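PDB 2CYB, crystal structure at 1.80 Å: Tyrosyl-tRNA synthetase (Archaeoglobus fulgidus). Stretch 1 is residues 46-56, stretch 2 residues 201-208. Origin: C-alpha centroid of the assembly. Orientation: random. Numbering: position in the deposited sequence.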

# COMPACT_ATOMS: atom_id res chain seq x y z
N HIS A 46 -25.12 -1.62 -14.61
CA HIS A 46 -26.48 -1.96 -14.19
C HIS A 46 -27.21 -0.82 -13.48
O HIS A 46 -26.71 0.31 -13.41
CB HIS A 46 -26.46 -3.20 -13.30
CG HIS A 46 -25.53 -3.10 -12.13
ND1 HIS A 46 -25.73 -2.21 -11.09
CD2 HIS A 46 -24.39 -3.77 -11.84
CE1 HIS A 46 -24.76 -2.34 -10.21
NE2 HIS A 46 -23.93 -3.28 -10.64
N LEU A 47 -28.40 -1.11 -12.95
CA LEU A 47 -29.18 -0.09 -12.27
C LEU A 47 -28.42 0.57 -11.13
O LEU A 47 -28.65 1.74 -10.83
CB LEU A 47 -30.49 -0.69 -11.74
CG LEU A 47 -31.50 -1.07 -12.83
CD1 LEU A 47 -32.77 -1.63 -12.19
CD2 LEU A 47 -31.83 0.15 -13.66
N GLY A 48 -27.52 -0.18 -10.50
CA GLY A 48 -26.74 0.37 -9.41
C GLY A 48 -25.93 1.56 -9.89
O GLY A 48 -25.85 2.58 -9.21
N HIS A 49 -25.31 1.42 -11.06
CA HIS A 49 -24.52 2.50 -11.64
C HIS A 49 -25.43 3.67 -11.97
O HIS A 49 -25.09 4.83 -11.74
CB HIS A 49 -23.85 2.05 -12.94
CG HIS A 49 -22.82 0.98 -12.75
ND1 HIS A 49 -21.51 1.25 -12.44
CD2 HIS A 49 -22.93 -0.37 -12.80
CE1 HIS A 49 -20.85 0.11 -12.31
NE2 HIS A 49 -21.69 -0.89 -12.52
N MET A 50 -26.59 3.34 -12.54
CA MET A 50 -27.57 4.36 -12.93
C MET A 50 -28.05 5.17 -11.73
O MET A 50 -28.55 6.28 -11.88
CB MET A 50 -28.74 3.70 -13.66
CG MET A 50 -28.33 3.07 -14.98
SD MET A 50 -29.64 2.21 -15.88
CE MET A 50 -29.16 0.52 -15.64
N MET A 51 -27.90 4.61 -10.54
CA MET A 51 -28.29 5.28 -9.30
C MET A 51 -27.44 6.54 -9.12
O MET A 51 -27.96 7.65 -8.92
CB MET A 51 -28.06 4.34 -8.11
CG MET A 51 -28.30 4.97 -6.75
SD MET A 51 -30.04 5.33 -6.47
CE MET A 51 -30.73 3.82 -6.93
N THR A 52 -26.12 6.37 -9.20
CA THR A 52 -25.20 7.48 -9.04
C THR A 52 -25.11 8.33 -10.30
O THR A 52 -24.81 9.52 -10.24
CB THR A 52 -23.78 7.00 -8.62
OG1 THR A 52 -23.33 5.97 -9.51
CG2 THR A 52 -23.81 6.46 -7.19
N VAL A 53 -25.36 7.72 -11.45
CA VAL A 53 -25.33 8.47 -12.70
C VAL A 53 -26.45 9.49 -12.68
O VAL A 53 -26.25 10.66 -13.04
CB VAL A 53 -25.49 7.54 -13.92
CG1 VAL A 53 -25.86 8.35 -15.15
CG2 VAL A 53 -24.19 6.78 -14.17
N GLN A 54 -27.63 9.07 -12.24
CA GLN A 54 -28.79 9.96 -12.18
C GLN A 54 -28.50 11.12 -11.24
O GLN A 54 -28.89 12.25 -11.51
CB GLN A 54 -30.04 9.20 -11.71
CG GLN A 54 -31.28 10.08 -11.52
CD GLN A 54 -31.77 10.74 -12.80
OE1 GLN A 54 -31.98 11.95 -12.85
NE2 GLN A 54 -31.96 9.93 -13.84
N LYS A 55 -27.80 10.85 -10.14
CA LYS A 55 -27.48 11.91 -9.20
C LYS A 55 -26.52 12.91 -9.84
O LYS A 55 -26.62 14.11 -9.60
CB LYS A 55 -26.88 11.33 -7.91
CG LYS A 55 -26.54 12.37 -6.85
CD LYS A 55 -27.68 13.38 -6.65
CE LYS A 55 -28.98 12.72 -6.21
NZ LYS A 55 -30.11 13.71 -6.16
N LEU A 56 -25.60 12.43 -10.68
CA LEU A 56 -24.68 13.33 -11.36
C LEU A 56 -25.45 14.22 -12.32
O LEU A 56 -25.12 15.40 -12.48
CB LEU A 56 -23.59 12.55 -12.11
CG LEU A 56 -22.46 11.96 -11.26
CD1 LEU A 56 -21.46 11.25 -12.16
CD2 LEU A 56 -21.76 13.06 -10.47
N CYS A 201 -19.86 15.39 1.16
CA CYS A 201 -20.20 14.09 0.61
C CYS A 201 -21.71 13.88 0.49
O CYS A 201 -22.48 14.27 1.37
CB CYS A 201 -19.61 12.98 1.49
SG CYS A 201 -17.82 13.16 1.73
N LEU A 202 -22.13 13.28 -0.63
CA LEU A 202 -23.54 12.99 -0.87
C LEU A 202 -23.62 11.49 -1.11
O LEU A 202 -23.02 10.97 -2.04
CB LEU A 202 -24.04 13.75 -2.10
CG LEU A 202 -25.54 13.60 -2.41
CD1 LEU A 202 -26.01 14.77 -3.23
CD2 LEU A 202 -25.80 12.28 -3.14
N HIS A 203 -24.37 10.79 -0.27
CA HIS A 203 -24.49 9.35 -0.40
C HIS A 203 -25.85 8.87 -0.88
O HIS A 203 -26.88 9.33 -0.40
CB HIS A 203 -24.16 8.70 0.94
CG HIS A 203 -22.77 8.99 1.42
ND1 HIS A 203 -22.47 9.22 2.74
CD2 HIS A 203 -21.60 9.06 0.75
CE1 HIS A 203 -21.18 9.43 2.87
NE2 HIS A 203 -20.62 9.34 1.68
N THR A 204 -25.83 7.94 -1.82
CA THR A 204 -27.06 7.38 -2.36
C THR A 204 -27.30 6.04 -1.66
O THR A 204 -26.36 5.39 -1.20
CB THR A 204 -26.95 7.16 -3.87
OG1 THR A 204 -25.80 6.36 -4.14
CG2 THR A 204 -26.83 8.49 -4.59
N PRO A 205 -28.56 5.62 -1.57
CA PRO A 205 -28.82 4.33 -0.91
C PRO A 205 -28.33 3.16 -1.74
O PRO A 205 -28.14 3.28 -2.95
CB PRO A 205 -30.34 4.34 -0.74
CG PRO A 205 -30.81 5.15 -1.91
CD PRO A 205 -29.81 6.28 -1.96
N ILE A 206 -28.10 2.03 -1.09
CA ILE A 206 -27.66 0.83 -1.80
C ILE A 206 -28.90 0.08 -2.28
O ILE A 206 -29.76 -0.28 -1.49
CB ILE A 206 -26.83 -0.09 -0.88
CG1 ILE A 206 -25.58 0.64 -0.39
CG2 ILE A 206 -26.47 -1.37 -1.62
CD1 ILE A 206 -24.72 1.22 -1.50
N LEU A 207 -29.00 -0.14 -3.59
CA LEU A 207 -30.15 -0.83 -4.16
C LEU A 207 -30.17 -2.33 -3.88
O LEU A 207 -29.21 -3.03 -4.17
CB LEU A 207 -30.19 -0.64 -5.67
CG LEU A 207 -30.61 0.72 -6.23
CD1 LEU A 207 -30.54 0.66 -7.76
CD2 LEU A 207 -32.03 1.06 -5.76
N VAL A 208 -31.27 -2.82 -3.32
CA VAL A 208 -31.37 -4.25 -3.05
C VAL A 208 -31.61 -4.92 -4.40
O VAL A 208 -32.07 -4.28 -5.35
CB VAL A 208 -32.54 -4.57 -2.10
CG1 VAL A 208 -32.37 -3.78 -0.81
CG2 VAL A 208 -33.87 -4.25 -2.76

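The helix spanning residues 47–56 packs against strand 201–204 and the segment that follows it, with the two axes 9.5 Å apart at closest approach and their N-to-C directions 141° apart. The chain directions are therefore closer to antiparallel than parallel, and the start of the helix lies near L207 while K55, further along, reaches L202. No hydrogen bond joins the stretches; the contact, which buries 365 Å² in total, rests on van der Waals packing.

The apolar packing centres on M51 and L207, the two residues most covered by the opposite stretch. Both direct their CA-to-CB bonds toward it. M51, with chi1 t and both chi2 and chi3 p, folds its flexible thioether chain so that CE comes within 3.2 Å of L207 CG, a notably tight approach for two carbons. The same side chain passes along the strand end, where M51 CG lies 3.9 Å from T204 CB; M51 CG is also 4.2 Å from P205 O. L207, in an m,t conformation, extends CD1 to the first turn of the helix, 4.2 Å from L47 CB and 3.8 Å from L47 O. L207 CD1 also sits 4.2 Å from G48 CA. The absence of a side chain suits G48 for a local reason: a CB in the ideal position would lie only 2.4 Å from CE1 of the H46 ring.

A second group of contacts pairs aliphatic portions of polar residues with the strand. The buried K55 lays its methylenes against L202, with K55 CG 3.8 Å from L202 CD2, and K55 CB is 4.4 Å from T204 CG2. Its amine, K55 NZ, is hydrogen-bonded to a residue just outside the stretches, so the long side chain can contribute hydrocarbon to the interface while its polar end is satisfied. T204 points toward the helix and is well covered by it; T52 CG2 approaches T204 OG1 at 3.6 Å in a van der Waals contact. The alternation of the strand is evident in L202 and T204, which face the helix, whereas H203 between them points away and has both ring nitrogens hydrogen-bonded elsewhere in the structure.

Hydrogen bonds within the first stretch shape the helical surface. H46 occupies the N-cap position, its chi1 p rotamer bringing ND1 within 2.8 Å of G48 N to accept a capping bond. Beyond it, V53 N donates to H49 O at 2.9 Å, part of the backbone ladder that places L47, M51 and K55, spaced four residues apart, on the side facing the second stretch.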